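PDB 5Z3E: isomaltose glucohydrolase from Kribbella flavida, which hydrolyses the alpha-1,6-glucosidic linkage of isomaltose from the non-reducing end, releasing beta-D-glucose and D-glucose during intracellular breakdown of a starch-derived cyclic tetrasaccharide. Local coordinates for residues 176-181 against 228-233; 169-174 against 220-225; 340-345 against 357-362. The protein carries 1 engineered substitution. All blocks are in the same frame, centred on the assembly; numbering follows the deposited sequence.

Contact 1. Residues 176-181 against 228-233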
ATOM      1  N   ALA A 176       6.837  -1.656 -20.739  1.00  6.46           N
ATOM      2  CA  ALA A 176       7.697  -2.827 -20.637  1.00  6.77           C
ATOM      3  C   ALA A 176       7.893  -3.226 -19.177  1.00  6.45           C
ATOM      4  O   ALA A 176       8.018  -4.415 -18.869  1.00  7.05           O
ATOM      5  CB  ALA A 176       8.991  -2.623 -21.380  1.00  7.46           C
ATOM      6  N   GLY A 177       7.893  -2.262 -18.258  1.00  6.53           N
ATOM      7  CA  GLY A 177       7.933  -2.579 -16.837  1.00  6.74           C
ATOM      8  C   GLY A 177       6.615  -3.183 -16.331  1.00  6.25           C
ATOM      9  O   GLY A 177       6.626  -4.150 -15.574  1.00  6.62           O
ATOM     10  N   ILE A 178       5.504  -2.623 -16.805  1.00  6.15           N
ATOM     11  CA  ILE A 178       4.196  -3.231 -16.549  1.00  6.17           C
ATOM     12  C   ILE A 178       4.194  -4.697 -16.961  1.00  6.13           C
ATOM     13  O   ILE A 178       3.691  -5.549 -16.217  1.00  6.62           O
ATOM     14  CB  ILE A 178       3.090  -2.416 -17.264  1.00  6.40           C
ATOM     15  CG1 ILE A 178       2.884  -1.068 -16.548  1.00  7.15           C
ATOM     16  CG2 ILE A 178       1.805  -3.217 -17.367  1.00  6.99           C
ATOM     17  CD1 ILE A 178       2.035  -0.078 -17.313  1.00  7.98           C
ATOM     18  N   ASP A 179       4.737  -5.011 -18.136  1.00  6.17           N
ATOM     19  CA  ASP A 179       4.730  -6.381 -18.621  1.00  6.47           C
ATOM     20  C   ASP A 179       5.472  -7.311 -17.672  1.00  6.29           C
ATOM     21  O   ASP A 179       5.039  -8.458 -17.456  1.00  6.97           O
ATOM     22  CB  ASP A 179       5.368  -6.464 -20.005  1.00  6.85           C
ATOM     23  CG  ASP A 179       4.515  -5.911 -21.139  1.00  7.17           C
ATOM     24  OD1 ASP A 179       3.298  -5.738 -20.968  1.00  7.73           O
ATOM     25  OD2 ASP A 179       5.093  -5.701 -22.245  1.00  8.75           O
ATOM     26  N   VAL A 180       6.607  -6.873 -17.128  1.00  6.52           N
ATOM     27  CA  VAL A 180       7.346  -7.693 -16.174  1.00  6.68           C
ATOM     28  C   VAL A 180       6.483  -7.971 -14.935  1.00  6.37           C
ATOM     29  O   VAL A 180       6.375  -9.110 -14.471  1.00  7.04           O
ATOM     30  CB  VAL A 180       8.685  -7.035 -15.778  1.00  6.82           C
ATOM     31  CG1 VAL A 180       9.380  -7.812 -14.689  1.00  7.94           C
ATOM     32  CG2 VAL A 180       9.592  -6.909 -16.980  1.00  7.30           C
ATOM     33  N   ALA A 181       5.881  -6.912 -14.380  1.00  6.48           N
ATOM     34  CA  ALA A 181       5.061  -7.074 -13.187  1.00  6.57           C
ATOM     35  C   ALA A 181       3.862  -7.977 -13.433  1.00  6.12           C
ATOM     36  O   ALA A 181       3.528  -8.813 -12.579  1.00  6.59           O
ATOM     37  CB  ALA A 181       4.616  -5.711 -12.680  1.00  7.10           C
ATOM     38  N   ALA A 228      -2.845  -5.920 -25.085  1.00 10.11           N
ATOM     39  CA  ALA A 228      -1.747  -6.614 -24.440  1.00  9.89           C
ATOM     40  C   ALA A 228      -2.010  -8.110 -24.466  1.00  9.53           C
ATOM     41  O   ALA A 228      -3.152  -8.556 -24.299  1.00  9.99           O
ATOM     42  CB  ALA A 228      -1.595  -6.149 -23.010  1.00 10.61           C
ATOM     43  N   PRO A 229      -0.964  -8.929 -24.626  1.00 10.02           N
ATOM     44  CA  PRO A 229      -1.193 -10.376 -24.705  1.00 10.43           C
ATOM     45  C   PRO A 229      -1.824 -10.977 -23.465  1.00  9.24           C
ATOM     46  O   PRO A 229      -2.503 -11.994 -23.544  1.00 10.99           O
ATOM     47  CB  PRO A 229       0.216 -10.957 -24.954  1.00 13.45           C
ATOM     48  CG  PRO A 229       1.084  -9.878 -24.742  1.00 20.75           C
ATOM     49  CD  PRO A 229       0.441  -8.572 -24.860  1.00 12.32           C
ATOM     50  N   TRP A 230      -1.611 -10.346 -22.323  1.00  8.41           N
ATOM     51  CA  TRP A 230      -2.102 -10.784 -21.029  1.00  8.05           C
ATOM     52  C   TRP A 230      -3.439 -10.160 -20.652  1.00  7.32           C
ATOM     53  O   TRP A 230      -3.918 -10.388 -19.533  1.00  7.64           O
ATOM     54  CB  TRP A 230      -1.042 -10.500 -19.950  1.00  8.02           C
ATOM     55  CG  TRP A 230      -0.367  -9.158 -20.055  1.00  7.85           C
ATOM     56  CD1 TRP A 230       0.935  -8.946 -20.410  1.00  9.06           C
ATOM     57  CD2 TRP A 230      -0.924  -7.857 -19.817  1.00  7.30           C
ATOM     58  NE1 TRP A 230       1.237  -7.624 -20.375  1.00  9.30           N
ATOM     59  CE2 TRP A 230       0.121  -6.920 -20.018  1.00  8.20           C
ATOM     60  CE3 TRP A 230      -2.173  -7.376 -19.433  1.00  7.56           C
ATOM     61  CZ2 TRP A 230      -0.067  -5.553 -19.868  1.00  9.00           C
ATOM     62  CZ3 TRP A 230      -2.353  -6.019 -19.292  1.00  8.67           C
ATOM     63  CH2 TRP A 230      -1.297  -5.125 -19.508  1.00  9.06           C
ATOM     64  N   SER A 231      -4.069  -9.385 -21.539  1.00  7.87           N
ATOM     65  CA  SER A 231      -5.263  -8.646 -21.170  1.00  8.22           C
ATOM     66  C   SER A 231      -6.334  -9.530 -20.515  1.00  7.79           C
ATOM     67  O   SER A 231      -6.788  -9.255 -19.404  1.00  8.51           O
ATOM     68  CB  SER A 231      -5.835  -7.926 -22.392  1.00  9.71           C
ATOM     69  OG  SER A 231      -7.035  -7.279 -22.082  1.00 10.46           O
ATOM     70  N   ALA A 232      -6.785 -10.558 -21.214  1.00  8.08           N
ATOM     71  CA  ALA A 232      -7.836 -11.414 -20.673  1.00  8.41           C
ATOM     72  C   ALA A 232      -7.382 -12.132 -19.421  1.00  7.40           C
ATOM     73  O   ALA A 232      -8.148 -12.293 -18.455  1.00  7.91           O
ATOM     74  CB  ALA A 232      -8.273 -12.428 -21.736  1.00 10.22           C
ATOM     75  N   ALA A 233      -6.148 -12.619 -19.425  1.00  7.67           N
ATOM     76  CA  ALA A 233      -5.633 -13.391 -18.309  1.00  8.04           C
ATOM     77  C   ALA A 233      -5.711 -12.602 -17.010  1.00  7.36           C
ATOM     78  O   ALA A 233      -5.983 -13.174 -15.953  1.00  7.92           O
ATOM     79  CB  ALA A 233      -4.212 -13.837 -18.585  1.00  9.27           C
TER
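The turn leading into helix 231-248 meets helix 175-188 through W230, whose indole reaches D179 and I178. W230 NE1 donates to D179 OD1 over 2.9 Å. OD1 lies practically in the indole plane, though with an N-H...O angle of 152° the bond is bent; the donor meets the carboxylate from above its plane, and the two flat groups stand 75° apart. The same oxygen takes a salt bridge from R175 NE, one helical turn back, so two donors grip OD1 and would be expected to limit rotation of the carboxylate. The charge on R175 probably also favours the ionised form of D179. On the six-membered part of the ring, I178 CG2 lies 3.9 Å from W230 CZ2, the two side chains crossing nearly at right angles. This methyl is anti to the backbone N of I178, and the I178 side chain also packs on W156, L157 and V160 of helix 151-167. Family 15 glycoside hydrolases have an (alpha/alpha)6 barrel as catalytic domain, and here the turn before helix 231-248 is joined to helix 175-188. It is a type I beta turn from A228 to S231, closed by S231 N to A228 O at 3.0 Å. W230 takes the crowded position, CG between backbone N and carbonyl carbon (chi1 43°), which folds the indole back over its own turn: A228 CB sits over the ring centre, 3.4 Å above the plane. A leucine here would remove the indole N-H and most of the ring, and would probably leave D179 OD1 with R175 but without its second donor and A228 CB without the face it covers. R108 of helix 108-119 touches D179 as well, adding a further basic neighbour.

Contact 2. Residues 169-174 against 220-225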
ATOM      1  N   LEU A 169      -2.106  10.303 -19.755  1.00 10.34           N
ATOM      2  CA  LEU A 169      -0.760   9.935 -20.181  1.00  9.98           C
ATOM      3  C   LEU A 169      -0.762   8.618 -20.927  1.00  9.04           C
ATOM      4  O   LEU A 169      -1.566   7.735 -20.671  1.00 11.05           O
ATOM      5  CB  LEU A 169       0.163   9.839 -18.981  1.00 10.19           C
ATOM      6  CG  LEU A 169       0.134  11.052 -18.051  1.00 12.04           C
ATOM      7  CD1 LEU A 169       1.029  10.815 -16.849  1.00 13.06           C
ATOM      8  CD2 LEU A 169       0.516  12.322 -18.785  1.00 12.97           C
ATOM      9  N   ASP A 170       0.199   8.479 -21.840  1.00  8.98           N
ATOM     10  CA  ASP A 170       0.400   7.256 -22.628  1.00  8.25           C
ATOM     11  C   ASP A 170       1.199   6.233 -21.818  1.00  7.57           C
ATOM     12  O   ASP A 170       2.380   6.412 -21.528  1.00  8.04           O
ATOM     13  CB  ASP A 170       1.137   7.631 -23.904  1.00  9.04           C
ATOM     14  CG  ASP A 170       1.316   6.501 -24.872  1.00  9.17           C
ATOM     15  OD1 ASP A 170       1.045   5.342 -24.530  1.00  9.69           O
ATOM     16  OD2 ASP A 170       1.785   6.786 -26.007  1.00 11.44           O
ATOM     17  N   LEU A 171       0.541   5.130 -21.468  1.00  7.64           N
ATOM     18  CA  LEU A 171       1.149   4.060 -20.698  1.00  7.34           C
ATOM     19  C   LEU A 171       2.289   3.361 -21.404  1.00  7.09           C
ATOM     20  O   LEU A 171       3.049   2.646 -20.745  1.00  7.12           O
ATOM     21  CB  LEU A 171       0.104   3.045 -20.234  1.00  7.57           C
ATOM     22  CG  LEU A 171      -0.720   3.506 -19.032  1.00  7.75           C
ATOM     23  CD1 LEU A 171      -1.996   2.723 -18.931  1.00  9.42           C
ATOM     24  CD2 LEU A 171       0.069   3.416 -17.760  1.00  8.62           C
ATOM     25  N   GLU A 172       2.470   3.555 -22.714  1.00  7.08           N
ATOM     26  CA  GLU A 172       3.626   2.949 -23.378  1.00  7.23           C
ATOM     27  C   GLU A 172       4.934   3.417 -22.749  1.00  6.67           C
ATOM     28  O   GLU A 172       5.939   2.709 -22.808  1.00  7.04           O
ATOM     29  CB  GLU A 172       3.576   3.195 -24.888  1.00  7.73           C
ATOM     30  CG  GLU A 172       4.636   2.466 -25.691  1.00  8.22           C
ATOM     31  CD  GLU A 172       4.516   0.955 -25.742  1.00  9.55           C
ATOM     32  OE1 GLU A 172       3.490   0.391 -25.388  1.00 10.97           O
ATOM     33  OE2 GLU A 172       5.480   0.314 -26.189  1.00 13.83           O
ATOM     34  N   ARG A 173       4.951   4.610 -22.126  0.64  6.54           N
ATOM     35  CA  ARG A 173       6.124   5.081 -21.389  0.64  6.53           C
ATOM     36  C   ARG A 173       6.622   4.068 -20.364  0.64  6.13           C
ATOM     37  O   ARG A 173       7.829   4.001 -20.123  0.64  6.73           O
ATOM     38  CB  ARG A 173       5.754   6.407 -20.705  0.64  7.01           C
ATOM     39  CG  ARG A 173       6.810   7.003 -19.765  0.64  6.65           C
ATOM     40  CD  ARG A 173       6.428   8.399 -19.390  0.64  7.28           C
ATOM     41  NE  ARG A 173       7.327   8.936 -18.372  0.64  7.09           N
ATOM     42  CZ  ARG A 173       7.158  10.114 -17.773  0.64  8.02           C
ATOM     43  NH1 ARG A 173       6.136  10.881 -18.119  0.64  8.73           N
ATOM     44  NH2 ARG A 173       7.981  10.515 -16.820  0.64  9.42           N
ATOM     45  N   TRP A 174       5.696   3.329 -19.748  1.00  6.14           N
ATOM     46  CA  TRP A 174       6.010   2.417 -18.645  1.00  6.09           C
ATOM     47  C   TRP A 174       5.630   0.970 -18.955  1.00  6.14           C
ATOM     48  O   TRP A 174       5.707   0.105 -18.087  1.00  6.54           O
ATOM     49  CB  TRP A 174       5.298   2.888 -17.369  1.00  6.72           C
ATOM     50  CG  TRP A 174       5.698   4.276 -16.962  1.00  6.47           C
ATOM     51  CD1 TRP A 174       6.942   4.693 -16.609  1.00  6.84           C
ATOM     52  CD2 TRP A 174       4.854   5.437 -16.848  1.00  6.68           C
ATOM     53  NE1 TRP A 174       6.937   6.025 -16.283  1.00  6.92           N
ATOM     54  CE2 TRP A 174       5.663   6.499 -16.426  1.00  6.69           C
ATOM     55  CE3 TRP A 174       3.496   5.687 -17.079  1.00  8.12           C
ATOM     56  CZ2 TRP A 174       5.148   7.783 -16.194  1.00  8.08           C
ATOM     57  CZ3 TRP A 174       3.015   6.957 -16.874  1.00  9.14           C
ATOM     58  CH2 TRP A 174       3.829   7.983 -16.431  1.00  9.15           C
ATOM     59  N   GLY A 220      -6.299  -4.882 -16.674  1.00  6.85           N
ATOM     60  CA  GLY A 220      -7.223  -5.634 -17.492  1.00  7.28           C
ATOM     61  C   GLY A 220      -8.438  -4.868 -17.959  1.00  7.64           C
ATOM     62  O   GLY A 220      -9.124  -5.295 -18.889  1.00  8.82           O
ATOM     63  N   THR A 221      -8.718  -3.719 -17.332  1.00  7.51           N
ATOM     64  CA  THR A 221      -9.826  -2.846 -17.714  1.00  7.86           C
ATOM     65  C   THR A 221      -9.342  -1.543 -18.322  1.00  8.47           C
ATOM     66  O   THR A 221     -10.122  -0.649 -18.561  1.00 10.83           O
ATOM     67  CB  THR A 221     -10.755  -2.558 -16.540  1.00  8.23           C
ATOM     68  OG1 THR A 221     -10.065  -1.802 -15.540  1.00  8.75           O
ATOM     69  CG2 THR A 221     -11.356  -3.802 -15.952  1.00  9.07           C
ATOM     70  N   CYS A 222      -8.058  -1.453 -18.646  1.00  8.51           N
ATOM     71  CA  CYS A 222      -7.477  -0.233 -19.178  1.00  9.21           C
ATOM     72  C   CYS A 222      -7.518  -0.269 -20.706  1.00  8.70           C
ATOM     73  O   CYS A 222      -6.874  -1.102 -21.336  1.00  9.19           O
ATOM     74  CB  CYS A 222      -6.044  -0.134 -18.694  1.00  9.48           C
ATOM     75  SG  CYS A 222      -5.154   1.293 -19.332  1.00 11.18           S
ATOM     76  N   ALA A 223      -8.261   0.649 -21.300  1.00  9.80           N
ATOM     77  CA  ALA A 223      -8.434   0.648 -22.742  1.00 10.53           C
ATOM     78  C   ALA A 223      -7.102   0.745 -23.485  1.00 10.68           C
ATOM     79  O   ALA A 223      -6.928   0.141 -24.545  1.00 11.45           O
ATOM     80  CB  ALA A 223      -9.369   1.772 -23.171  1.00 13.09           C
ATOM     81  N   ALA A 224      -6.153   1.517 -22.955  1.00 10.35           N
ATOM     82  CA  ALA A 224      -4.855   1.652 -23.599  1.00 10.99           C
ATOM     83  C   ALA A 224      -4.117   0.320 -23.682  1.00 10.12           C
ATOM     84  O   ALA A 224      -3.200   0.177 -24.501  1.00 11.70           O
ATOM     85  CB  ALA A 224      -3.994   2.681 -22.888  1.00 12.36           C
ATOM     86  N   LEU A 225      -4.475  -0.630 -22.818  1.00  9.18           N
ATOM     87  CA  LEU A 225      -3.829  -1.929 -22.731  1.00  9.29           C
ATOM     88  C   LEU A 225      -4.670  -3.060 -23.312  1.00  9.11           C
ATOM     89  O   LEU A 225      -4.389  -4.232 -23.083  1.00  9.79           O
ATOM     90  CB  LEU A 225      -3.445  -2.208 -21.266  1.00  8.68           C
ATOM     91  CG  LEU A 225      -2.498  -1.164 -20.665  1.00  9.17           C
ATOM     92  CD1 LEU A 225      -2.329  -1.356 -19.156  1.00  9.60           C
ATOM     93  CD2 LEU A 225      -1.141  -1.156 -21.354  1.00 10.97           C
TER
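L171 overlaps C222 through one of its two methyls: CD1 comes to 3.5 Å from C222 SG, a close apolar touch. The same L171 methyl is 4.1 Å from L225 CD1 and 4.4 Å from A224 CB. One branch thus meets all three partners; no hydrogen bond joins the segments. With chi1 at 177°, C222 turns SG away from its own N and out to the leucine methyl, whereas L225 crosses L171 at about a right angle and touches it with CD1. Both segments are inter-helix connections of the (alpha/alpha)6 barrel: 169-174 runs from helix 151-167 to the N-cap W174 of helix 175-188, and 220-225 leaves helix 206-220. Each is tightly turned. D170 OD1 accepts from E172 N at 2.9 Å, making an Asx turn, and W174 N bonds to L171 O. In 220-225, L225 N bonds to C222 O at 2.9 Å, and C222, A224 and L225 of this turn all meet L171 CD1. L171 also packs on A164 of helix 151-167, and L225 on R175.

Contact 3. Residues 340-345 against 357-362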
ATOM      1  N   LEU A 340      -9.401  11.924   9.475  1.00 11.27           N
ATOM      2  CA  LEU A 340      -8.528  12.973   8.978  1.00 12.14           C
ATOM      3  C   LEU A 340      -8.039  13.864  10.124  1.00 12.47           C
ATOM      4  O   LEU A 340      -6.858  14.211  10.197  1.00 13.51           O
ATOM      5  CB  LEU A 340      -9.217  13.788   7.908  1.00 13.20           C
ATOM      6  CG  LEU A 340      -8.359  14.831   7.231  1.00 15.49           C
ATOM      7  CD1 LEU A 340      -7.327  14.163   6.330  1.00 19.15           C
ATOM      8  CD2 LEU A 340      -9.206  15.831   6.444  1.00 22.25           C
ATOM      9  N   ARG A 341      -8.953  14.253  11.009  1.00 12.60           N
ATOM     10  CA  ARG A 341      -8.589  15.103  12.150  1.00 13.37           C
ATOM     11  C   ARG A 341      -7.589  14.392  13.054  1.00 13.61           C
ATOM     12  O   ARG A 341      -6.639  14.992  13.544  1.00 14.57           O
ATOM     13  CB  ARG A 341      -9.832  15.515  12.938  1.00 14.19           C
ATOM     14  CG  ARG A 341     -10.763  16.438  12.218  1.00 14.06           C
ATOM     15  CD  ARG A 341     -11.935  16.842  13.121  1.00 16.92           C
ATOM     16  NE  ARG A 341     -12.926  17.612  12.384  1.00 16.27           N
ATOM     17  CZ  ARG A 341     -14.115  17.148  12.010  1.00 16.25           C
ATOM     18  NH1 ARG A 341     -14.466  15.904  12.332  1.00 17.88           N
ATOM     19  NH2 ARG A 341     -14.907  17.896  11.283  1.00 22.58           N
ATOM     20  N   TRP A 342      -7.824  13.104  13.311  1.00 12.71           N
ATOM     21  CA  TRP A 342      -6.894  12.343  14.158  1.00 12.86           C
ATOM     22  C   TRP A 342      -5.491  12.333  13.564  1.00 12.90           C
ATOM     23  O   TRP A 342      -4.502  12.568  14.260  1.00 13.33           O
ATOM     24  CB  TRP A 342      -7.385  10.901  14.388  1.00 13.14           C
ATOM     25  CG  TRP A 342      -6.473  10.132  15.304  1.00 12.65           C
ATOM     26  CD1 TRP A 342      -6.532  10.110  16.670  1.00 13.71           C
ATOM     27  CD2 TRP A 342      -5.337   9.342  14.948  1.00 11.90           C
ATOM     28  NE1 TRP A 342      -5.530   9.352  17.179  1.00 13.68           N
ATOM     29  CE2 TRP A 342      -4.766   8.865  16.145  1.00 12.56           C
ATOM     30  CE3 TRP A 342      -4.746   8.981  13.729  1.00 12.10           C
ATOM     31  CZ2 TRP A 342      -3.623   8.067  16.164  1.00 12.84           C
ATOM     32  CZ3 TRP A 342      -3.639   8.176  13.756  1.00 11.97           C
ATOM     33  CH2 TRP A 342      -3.071   7.727  14.964  1.00 12.75           C
ATOM     34  N   ILE A 343      -5.393  12.091  12.259  1.00 12.80           N
ATOM     35  CA  ILE A 343      -4.093  12.096  11.609  1.00 12.01           C
ATOM     36  C   ILE A 343      -3.412  13.456  11.777  1.00 12.77           C
ATOM     37  O   ILE A 343      -2.234  13.540  12.110  1.00 13.37           O
ATOM     38  CB  ILE A 343      -4.217  11.779  10.117  1.00 12.74           C
ATOM     39  CG1 ILE A 343      -4.701  10.333   9.942  1.00 12.81           C
ATOM     40  CG2 ILE A 343      -2.894  12.050   9.416  1.00 12.39           C
ATOM     41  CD1 ILE A 343      -5.261  10.095   8.563  1.00 13.79           C
ATOM     42  N   ALA A 344      -4.141  14.546  11.530  1.00 13.58           N
ATOM     43  CA  ALA A 344      -3.552  15.874  11.606  1.00 14.95           C
ATOM     44  C   ALA A 344      -3.005  16.133  13.007  1.00 14.76           C
ATOM     45  O   ALA A 344      -1.994  16.826  13.156  1.00 16.44           O
ATOM     46  CB  ALA A 344      -4.552  16.927  11.197  1.00 16.86           C
ATOM     47  N   ASP A 345      -3.671  15.604  14.028  1.00 15.49           N
ATOM     48  CA  ASP A 345      -3.231  15.781  15.404  1.00 16.57           C
ATOM     49  C   ASP A 345      -1.939  15.022  15.705  1.00 16.61           C
ATOM     50  O   ASP A 345      -1.365  15.236  16.792  1.00 18.78           O
ATOM     51  CB  ASP A 345      -4.337  15.336  16.355  1.00 19.89           C
ATOM     52  CG  ASP A 345      -5.520  16.284  16.379  1.00 29.08           C
ATOM     53  OD1 ASP A 345      -5.400  17.451  15.926  1.00 40.06           O
ATOM     54  OD2 ASP A 345      -6.589  15.873  16.911  1.00 34.99           O
ATOM     55  N   VAL A 357       1.918   6.246  16.335  1.00 13.35           N
ATOM     56  CA  VAL A 357       2.005   6.940  17.635  1.00 14.20           C
ATOM     57  C   VAL A 357       1.584   5.996  18.724  1.00 15.97           C
ATOM     58  O   VAL A 357       0.806   5.077  18.513  1.00 15.22           O
ATOM     59  CB  VAL A 357       1.150   8.207  17.646  1.00 14.87           C
ATOM     60  CG1 VAL A 357       1.721   9.248  16.683  1.00 16.24           C
ATOM     61  CG2 VAL A 357      -0.304   7.947  17.404  1.00 15.60           C
ATOM     62  N   PRO A 358       2.051   6.258  19.956  1.00 17.24           N
ATOM     63  CA  PRO A 358       1.810   5.328  21.070  1.00 19.05           C
ATOM     64  C   PRO A 358       0.697   5.742  22.012  1.00 19.27           C
ATOM     65  O   PRO A 358       0.723   5.334  23.174  1.00 21.35           O
ATOM     66  CB  PRO A 358       3.146   5.355  21.764  1.00 20.80           C
ATOM     67  CG  PRO A 358       3.594   6.786  21.671  1.00 20.92           C
ATOM     68  CD  PRO A 358       3.171   7.179  20.244  1.00 19.24           C
ATOM     69  N   HIS A 359      -0.266   6.578  21.581  1.00 18.98           N
ATOM     70  CA  HIS A 359      -1.326   7.021  22.500  1.00 20.32           C
ATOM     71  C   HIS A 359      -2.072   5.835  23.078  1.00 19.59           C
ATOM     72  O   HIS A 359      -2.428   5.841  24.253  1.00 22.31           O
ATOM     73  CB  HIS A 359      -2.332   7.974  21.856  1.00 20.63           C
ATOM     74  CG  HIS A 359      -1.749   9.154  21.172  1.00 23.34           C
ATOM     75  ND1 HIS A 359      -0.801   9.922  21.753  1.00 30.31           N
ATOM     76  CD2 HIS A 359      -1.951   9.697  19.944  1.00 21.83           C
ATOM     77  CE1 HIS A 359      -0.444  10.895  20.911  1.00 29.16           C
ATOM     78  NE2 HIS A 359      -1.152  10.756  19.811  1.00 23.20           N
ATOM     79  N   HIS A 360      -2.338   4.840  22.249  1.00 17.16           N
ATOM     80  CA  HIS A 360      -2.819   3.560  22.719  1.00 16.52           C
ATOM     81  C   HIS A 360      -1.872   2.497  22.175  1.00 15.90           C
ATOM     82  O   HIS A 360      -1.589   2.491  20.977  1.00 16.57           O
ATOM     83  CB  HIS A 360      -4.259   3.266  22.255  1.00 17.40           C
ATOM     84  CG  HIS A 360      -4.803   2.008  22.821  1.00 17.06           C
ATOM     85  ND1 HIS A 360      -4.964   0.851  22.093  1.00 17.63           N
ATOM     86  CD2 HIS A 360      -5.180   1.702  24.073  1.00 20.19           C
ATOM     87  CE1 HIS A 360      -5.416  -0.117  22.863  1.00 18.65           C
ATOM     88  NE2 HIS A 360      -5.562   0.387  24.086  1.00 21.22           N
ATOM     89  N   LEU A 361      -1.419   1.596  23.061  1.00 17.04           N
ATOM     90  CA  LEU A 361      -0.521   0.500  22.698  1.00 17.72           C
ATOM     91  C   LEU A 361      -1.192  -0.821  23.008  1.00 17.09           C
ATOM     92  O   LEU A 361      -1.706  -1.042  24.110  1.00 18.52           O
ATOM     93  CB  LEU A 361       0.803   0.601  23.476  1.00 18.20           C
ATOM     94  CG  LEU A 361       1.683   1.794  23.162  1.00 19.08           C
ATOM     95  CD1 LEU A 361       2.859   1.875  24.116  1.00 23.01           C
ATOM     96  CD2 LEU A 361       2.182   1.675  21.737  1.00 18.93           C
ATOM     97  N   LEU A 362      -1.187  -1.741  22.026  1.00 17.21           N
ATOM     98  CA  LEU A 362      -1.713  -3.067  22.285  1.00 17.33           C
ATOM     99  C   LEU A 362      -0.884  -3.909  23.271  1.00 18.62           C
ATOM    100  O   LEU A 362      -1.441  -4.719  24.017  1.00 21.56           O
ATOM    101  CB  LEU A 362      -1.853  -3.839  20.955  1.00 16.82           C
ATOM    102  CG  LEU A 362      -2.905  -3.266  20.013  1.00 16.10           C
ATOM    103  CD1 LEU A 362      -2.745  -3.958  18.654  1.00 16.19           C
ATOM    104  CD2 LEU A 362      -4.313  -3.421  20.539  1.00 19.63           C
TER
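W342 and V357, both buried, make the tight half of this contact, approaching from opposite directions. V357 CG2 lies 3.5 Å from W342 CZ2 and 3.7 Å from W342 CH2, meeting the six-membered end of the indole obliquely. With CG anti to the backbone N (chi1 -177°), W342 reaches away from helix 333-344 towards the strand, packing also on I317 and S320 of helix 317-329. The looser half is H359, on the solvent side. Its CD2 stays 4.4 Å from W342 CZ2, which lies near the plane of the imidazole at its edge, so the rings do not stack. V357 CB sits over one face of the imidazole, 4.0 Å above it and towards the rim. Q346 bonds to both segments, OE1 to H359 NE2 and NE2 to W342 O, which links H359 to the backbone of W342. V357 belongs to the short strand 356-357, bonded through its backbone to Q315, in a connection between helices of the family's (alpha/alpha)6 barrel. Two residues earlier lies A355, an engineered alanine at the position inferred to hold the catalytic proton acceptor; the V357 side chain is about 8 Å from that of A355.

From the N terminus, 169-174 leads directly into 176-181 on helix 175-188. The chain then runs through helix 206-220 to 220-225, which closes contact 2, and 228-233 next closes contact 1. The two loops therefore cross rather than nest, and their contacts touch, I178 on L171 and W230 on L225. The connection between helices 206-220 and 231-248 is joined at 222-225 to the loop before helix 175-188 and at W230 to that helix itself. Contact 3 follows in series, closing a short loop that includes A355 and tying helix 333-344 to strand 356-357 and the loop after it. It lies on the opposite side of the chain's centre, about 40 Å from contact 1 between centres.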